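Local coordinates for protein CurH (Lyngbya majuscula, PDB 3KG7) that probably catalyses a dehydration step in curacin biosynthesis, acting as the double-hotdog dehydratase domain of a polyketide synthase module, at residues Arg253-Glu256 with Gln257-Thr260; Leu204-Ala207 with Cys208-Thr212. All blocks are in the same frame, centred on the assembly; numbering follows the deposited sequence.

Interaction 1: Arg253-Glu256 with Gln257-Thr260; sequences RVNE and QLQT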
ATOM      1  N   ARG C 253       7.043 -26.411 -30.133  1.00 87.13           N
ATOM      2  CA  ARG C 253       7.568 -25.640 -31.253  1.00 86.64           C
ATOM      3  C   ARG C 253       8.894 -24.996 -30.877  1.00 85.39           C
ATOM      4  O   ARG C 253       9.014 -24.344 -29.840  1.00 86.30           O
ATOM      5  CB  ARG C 253       6.561 -24.587 -31.725  1.00 87.58           C
ATOM      6  CG  ARG C 253       5.295 -25.179 -32.367  1.00 89.58           C
ATOM      7  CD  ARG C 253       4.299 -24.107 -32.825  1.00 89.54           C
ATOM      8  NE  ARG C 253       4.219 -22.980 -31.898  1.00 91.39           N
ATOM      9  CZ  ARG C 253       3.589 -23.008 -30.727  1.00 91.49           C
ATOM     10  NH1 ARG C 253       2.972 -24.110 -30.319  1.00 91.68           N
ATOM     11  NH2 ARG C 253       3.583 -21.927 -29.958  1.00 91.80           N
ATOM     12  N   VAL C 254       9.887 -25.200 -31.732  1.00 84.00           N
ATOM     13  CA  VAL C 254      11.240 -24.738 -31.485  1.00 81.65           C
ATOM     14  C   VAL C 254      11.553 -23.575 -32.414  1.00 82.53           C
ATOM     15  O   VAL C 254      11.721 -23.765 -33.624  1.00 84.79           O
ATOM     16  CB  VAL C 254      12.271 -25.882 -31.707  1.00 80.75           C
ATOM     17  CG1 VAL C 254      13.707 -25.386 -31.489  1.00 80.21           C
ATOM     18  CG2 VAL C 254      11.965 -27.061 -30.793  1.00 79.92           C
ATOM     19  N   ASN C 255      11.585 -22.366 -31.859  1.00 81.33           N
ATOM     20  CA  ASN C 255      12.146 -21.235 -32.582  1.00 83.08           C
ATOM     21  C   ASN C 255      13.667 -21.346 -32.515  1.00 84.86           C
ATOM     22  O   ASN C 255      14.237 -21.597 -31.449  1.00 86.16           O
ATOM     23  CB  ASN C 255      11.667 -19.892 -32.007  1.00 82.67           C
ATOM     24  CG  ASN C 255      11.970 -18.720 -32.958  1.00 83.39           C
ATOM     25  OD1 ASN C 255      13.179 -18.595 -33.499  1.00 84.33           O
ATOM     26  ND2 ASN C 255      10.873 -17.823 -33.098  1.00 83.59           N
ATOM     27  N   GLU C 256      14.317 -21.176 -33.659  1.00 86.26           N
ATOM     28  CA  GLU C 256      15.760 -21.343 -33.749  1.00 88.51           C
ATOM     29  C   GLU C 256      16.462 -19.997 -33.617  1.00 90.07           C
ATOM     30  O   GLU C 256      17.264 -19.796 -32.700  1.00 89.60           O
ATOM     31  CB  GLU C 256      16.141 -22.018 -35.072  1.00 88.73           C
ATOM     32  CG  GLU C 256      15.397 -23.322 -35.370  1.00 89.03           C
ATOM     33  CD  GLU C 256      16.094 -24.554 -34.813  1.00 89.08           C
ATOM     34  OE1 GLU C 256      16.394 -25.469 -35.619  1.00 89.11           O
ATOM     35  OE2 GLU C 256      16.344 -24.611 -33.580  1.00 89.54           O
ATOM     36  N   GLN C 257      16.138 -19.081 -34.534  1.00 92.34           N
ATOM     37  CA  GLN C 257      16.786 -17.768 -34.628  1.00 93.30           C
ATOM     38  C   GLN C 257      16.589 -16.922 -33.355  1.00 94.17           C
ATOM     39  O   GLN C 257      17.482 -16.161 -32.965  1.00 95.08           O
ATOM     40  CB  GLN C 257      16.282 -17.010 -35.864  1.00 92.07           C
ATOM     41  CG  GLN C 257      16.061 -17.878 -37.116  1.00 92.81           C
ATOM     42  CD  GLN C 257      17.357 -18.197 -37.892  1.00 93.11           C
ATOM     43  OE1 GLN C 257      18.322 -17.404 -37.853  1.00 93.37           O
ATOM     44  NE2 GLN C 257      17.369 -19.367 -38.635  1.00 92.25           N
ATOM     45  N   LEU C 258      15.426 -17.065 -32.717  1.00 93.63           N
ATOM     46  CA  LEU C 258      15.142 -16.392 -31.440  1.00 94.37           C
ATOM     47  C   LEU C 258      15.181 -17.351 -30.240  1.00 92.97           C
ATOM     48  O   LEU C 258      14.876 -16.958 -29.108  1.00 93.11           O
ATOM     49  CB  LEU C 258      13.813 -15.622 -31.501  1.00 95.83           C
ATOM     50  CG  LEU C 258      13.875 -14.232 -32.173  1.00 96.76           C
ATOM     51  CD1 LEU C 258      12.573 -13.898 -32.911  1.00 96.57           C
ATOM     52  CD2 LEU C 258      14.244 -13.131 -31.159  1.00 96.01           C
ATOM     53  N   GLN C 259      15.550 -18.604 -30.515  1.00 91.35           N
ATOM     54  CA  GLN C 259      15.936 -19.610 -29.507  1.00 89.53           C
ATOM     55  C   GLN C 259      14.991 -19.768 -28.308  1.00 88.37           C
ATOM     56  O   GLN C 259      15.317 -19.361 -27.189  1.00 88.03           O
ATOM     57  CB  GLN C 259      17.377 -19.355 -29.034  1.00 90.49           C
ATOM     58  CG  GLN C 259      18.093 -20.581 -28.457  1.00 90.88           C
ATOM     59  CD  GLN C 259      18.454 -21.627 -29.507  1.00 90.50           C
ATOM     60  OE1 GLN C 259      18.595 -21.322 -30.694  1.00 90.65           O
ATOM     61  NE2 GLN C 259      18.610 -22.870 -29.066  1.00 90.45           N
ATOM     62  N   THR C 260      13.828 -20.369 -28.557  1.00 86.75           N
ATOM     63  CA  THR C 260      12.822 -20.629 -27.523  1.00 83.23           C
ATOM     64  C   THR C 260      12.057 -21.904 -27.858  1.00 83.51           C
ATOM     65  O   THR C 260      11.815 -22.190 -29.031  1.00 85.63           O
ATOM     66  CB  THR C 260      11.776 -19.489 -27.425  1.00 82.81           C
ATOM     67  OG1 THR C 260      11.089 -19.339 -28.680  1.00 81.84           O
ATOM     68  CG2 THR C 260      12.417 -18.162 -27.036  1.00 82.88           C
TER
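Asn-255 and Thr-260 face each other across a tight reversal of the chain and exchange two backbone hydrogen bonds. Asn-255 N donates to Thr-260 O at 2.8 Å, and Thr-260 N donates back to Asn-255 O at 3.2 Å. The side chain of Asn-255 settles a third amide: with CG anti to the backbone N (chi1 -166°), OD1 reaches forward over the turn and accepts from Leu-258 N at 2.8 Å. That bond is nearly straight at hydrogen (166°), although the donor stands well above the plane of the amide. A short side chain ending in an acceptor suits this place. The hairpin joins strands 243-255 and 260-268 of the hotdog sheet and contains a G1 beta bulge, since Gln-259 and Thr-260 both stand against Asn-255. Gln-259 takes a positive phi (49°), a conformation glycine adopts more readily; its N makes a weak bond to Glu-256 O, 3.0 Å away, across the turn. Thr-260, beta-branched and at home in a strand, lies on the same sheet face as Asn-255, with OG1 3.4 Å from Asn-255 CB. Beyond this pair, backbone bonding between the strands continues from Arg-253 to Ser-262.

Interaction 2: Leu204-Ala207 with Cys208-Thr212; sequences LIDA and CTRLT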
ATOM      1  N   LEU C 204       1.214 -26.719  -8.163  1.00 79.97           N
ATOM      2  CA  LEU C 204       0.277 -27.423  -9.033  1.00 80.65           C
ATOM      3  C   LEU C 204       0.289 -26.887 -10.459  1.00 81.64           C
ATOM      4  O   LEU C 204       0.223 -27.666 -11.413  1.00 82.05           O
ATOM      5  CB  LEU C 204      -1.135 -27.346  -8.462  1.00 81.85           C
ATOM      6  CG  LEU C 204      -1.380 -28.042  -7.125  1.00 82.36           C
ATOM      7  CD1 LEU C 204      -2.690 -27.522  -6.506  1.00 84.34           C
ATOM      8  CD2 LEU C 204      -1.405 -29.550  -7.299  1.00 80.79           C
ATOM      9  N   ILE C 205       0.354 -25.565 -10.613  1.00 81.76           N
ATOM     10  CA  ILE C 205       0.430 -25.007 -11.963  1.00 82.42           C
ATOM     11  C   ILE C 205       1.804 -25.293 -12.566  1.00 83.79           C
ATOM     12  O   ILE C 205       1.916 -25.526 -13.770  1.00 86.54           O
ATOM     13  CB  ILE C 205      -0.035 -23.506 -12.083  1.00 82.62           C
ATOM     14  CG1 ILE C 205      -0.166 -23.106 -13.563  1.00 82.61           C
ATOM     15  CG2 ILE C 205       0.865 -22.553 -11.293  1.00 82.67           C
ATOM     16  CD1 ILE C 205      -0.797 -21.738 -13.803  1.00 84.34           C
ATOM     17  N   ASP C 206       2.836 -25.343 -11.728  1.00 83.64           N
ATOM     18  CA  ASP C 206       4.151 -25.698 -12.245  1.00 82.94           C
ATOM     19  C   ASP C 206       4.200 -27.116 -12.759  1.00 82.53           C
ATOM     20  O   ASP C 206       4.820 -27.375 -13.781  1.00 86.24           O
ATOM     21  CB  ASP C 206       5.275 -25.508 -11.241  1.00 84.35           C
ATOM     22  CG  ASP C 206       6.621 -25.622 -11.906  1.00 87.41           C
ATOM     23  OD1 ASP C 206       6.888 -24.784 -12.797  1.00 88.36           O
ATOM     24  OD2 ASP C 206       7.381 -26.568 -11.591  1.00 89.66           O
ATOM     25  N   ALA C 207       3.551 -28.023 -12.038  1.00 80.31           N
ATOM     26  CA  ALA C 207       3.494 -29.428 -12.417  1.00 78.44           C
ATOM     27  C   ALA C 207       2.921 -29.638 -13.813  1.00 80.05           C
ATOM     28  O   ALA C 207       3.300 -30.572 -14.516  1.00 82.27           O
ATOM     29  CB  ALA C 207       2.694 -30.198 -11.411  1.00 77.19           C
ATOM     30  N   CYS C 208       2.011 -28.765 -14.219  1.00 80.16           N
ATOM     31  CA  CYS C 208       1.377 -28.868 -15.535  1.00 80.84           C
ATOM     32  C   CYS C 208       2.363 -28.732 -16.691  1.00 81.31           C
ATOM     33  O   CYS C 208       2.082 -29.168 -17.817  1.00 81.77           O
ATOM     34  CB  CYS C 208       0.291 -27.800 -15.664  1.00 80.08           C
ATOM     35  SG  CYS C 208      -1.029 -28.035 -14.478  1.00 83.28           S
ATOM     36  N   THR C 209       3.514 -28.131 -16.400  1.00 80.32           N
ATOM     37  CA  THR C 209       4.437 -27.699 -17.426  1.00 80.30           C
ATOM     38  C   THR C 209       5.587 -28.680 -17.577  1.00 81.04           C
ATOM     39  O   THR C 209       6.500 -28.461 -18.381  1.00 83.45           O
ATOM     40  CB  THR C 209       4.999 -26.313 -17.089  1.00 80.04           C
ATOM     41  OG1 THR C 209       5.917 -26.429 -16.001  1.00 81.63           O
ATOM     42  CG2 THR C 209       3.880 -25.352 -16.705  1.00 79.66           C
ATOM     43  N   ARG C 210       5.524 -29.774 -16.817  1.00 80.02           N
ATOM     44  CA  ARG C 210       6.656 -30.691 -16.673  1.00 79.77           C
ATOM     45  C   ARG C 210       6.835 -31.737 -17.782  1.00 81.28           C
ATOM     46  O   ARG C 210       7.828 -32.462 -17.779  1.00 83.93           O
ATOM     47  CB  ARG C 210       6.608 -31.381 -15.308  1.00 77.19           C
ATOM     48  CG  ARG C 210       6.959 -30.478 -14.151  1.00 75.94           C
ATOM     49  CD  ARG C 210       6.766 -31.174 -12.821  1.00 76.07           C
ATOM     50  NE  ARG C 210       6.750 -30.213 -11.716  1.00 77.70           N
ATOM     51  CZ  ARG C 210       6.544 -30.524 -10.435  1.00 77.57           C
ATOM     52  NH1 ARG C 210       6.333 -31.782 -10.065  1.00 77.41           N
ATOM     53  NH2 ARG C 210       6.539 -29.571  -9.516  1.00 76.24           N
ATOM     54  N   LEU C 211       5.890 -31.828 -18.720  1.00 81.15           N
ATOM     55  CA  LEU C 211       5.980 -32.851 -19.771  1.00 80.38           C
ATOM     56  C   LEU C 211       5.454 -32.418 -21.138  1.00 83.14           C
ATOM     57  O   LEU C 211       4.440 -31.718 -21.253  1.00 83.68           O
ATOM     58  CB  LEU C 211       5.306 -34.160 -19.332  1.00 78.74           C
ATOM     59  CG  LEU C 211       5.367 -35.397 -20.242  1.00 77.92           C
ATOM     60  CD1 LEU C 211       6.792 -35.907 -20.440  1.00 75.44           C
ATOM     61  CD2 LEU C 211       4.482 -36.507 -19.701  1.00 77.39           C
ATOM     62  N   THR C 212       6.167 -32.873 -22.164  1.00 86.25           N
ATOM     63  CA  THR C 212       5.853 -32.618 -23.556  1.00 88.04           C
ATOM     64  C   THR C 212       6.142 -33.932 -24.275  1.00 89.24           C
ATOM     65  O   THR C 212       7.032 -34.667 -23.839  1.00 90.12           O
ATOM     66  CB  THR C 212       6.777 -31.523 -24.133  1.00 89.65           C
ATOM     67  OG1 THR C 212       7.171 -30.614 -23.097  1.00 90.64           O
ATOM     68  CG2 THR C 212       6.076 -30.746 -25.231  1.00 92.11           C
TER
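Arg-210 folds back against Ala-207 and Asp-206 where helix 202-207, the short helix wrapped by the sheet of the second hotdog, gives way to a loop. A type I turn from Ala-207 to Arg-210 makes the exit, with Arg-210 N bonded to Ala-207 O at 3.3 Å. From there the arginine chain, extended from CG to NE, sets one face of its guanidinium over Ala-207 CA, offset toward the rim. Alanine suits the place because its single methyl leaves room for the flat group alongside; CB is 4.0 Å from Arg-210 CZ. Asp-206 OD2 meets the same guanidinium at its edge, in its plane. The salt bridge is long, 3.7 Å from OD2 to NE, and the carboxylate and guanidinium planes are turned 65° apart, so the two groups do not pair side on. Much of the grip on Arg-210 comes from beyond the turn: NH1 bonds to Leu-168 O, and Tyr-164 makes a cation-pi contact while its OH bonds weakly to Asp-206 OD2. A methionine in its place would probably leave Leu-168 O without this donor, Asp-206 OD2 without its charged neighbour and Tyr-164 without the cation over its ring. Asp-206 and Thr-209 cross at about a right angle, and here the main-chain oxygen does the bonding. Asp-206 O accepts two hydrogen bonds from Thr-209: one from OG1 at 2.7 Å, in the carbonyl plane, the other from N at 3.0 Å, well above it. OG1 stands between the backbone N and the carbonyl carbon (chi1 72°), so a hydroxyl on a short side chain can fold back onto the carbonyl three residues earlier. The same rotation sets its methyl, CG2, 3.5 Å from Ile-205 O.

Interaction 2 is core and interaction 1 surface: every touching residue at 204-212 is buried, whereas most at 253-260 are exposed. Their centres lie 20 Å apart and they do not touch, yet both belong to the same half of the double hotdog. Interaction 1 joins strands 243-255 and 260-268 at their connecting turn; in interaction 2 the residues at and just after the helix pack on those strands, Leu-204 and Cys-208 on Phe-244 and Cys-208 on Leu-267. Both use side-chain oxygens to supplement backbone bonding, but in opposite senses, as an amide acceptor in the hairpin and a hydroxyl donor at the helix end. Only interaction 2 has a salt bridge, a long one, across its segments.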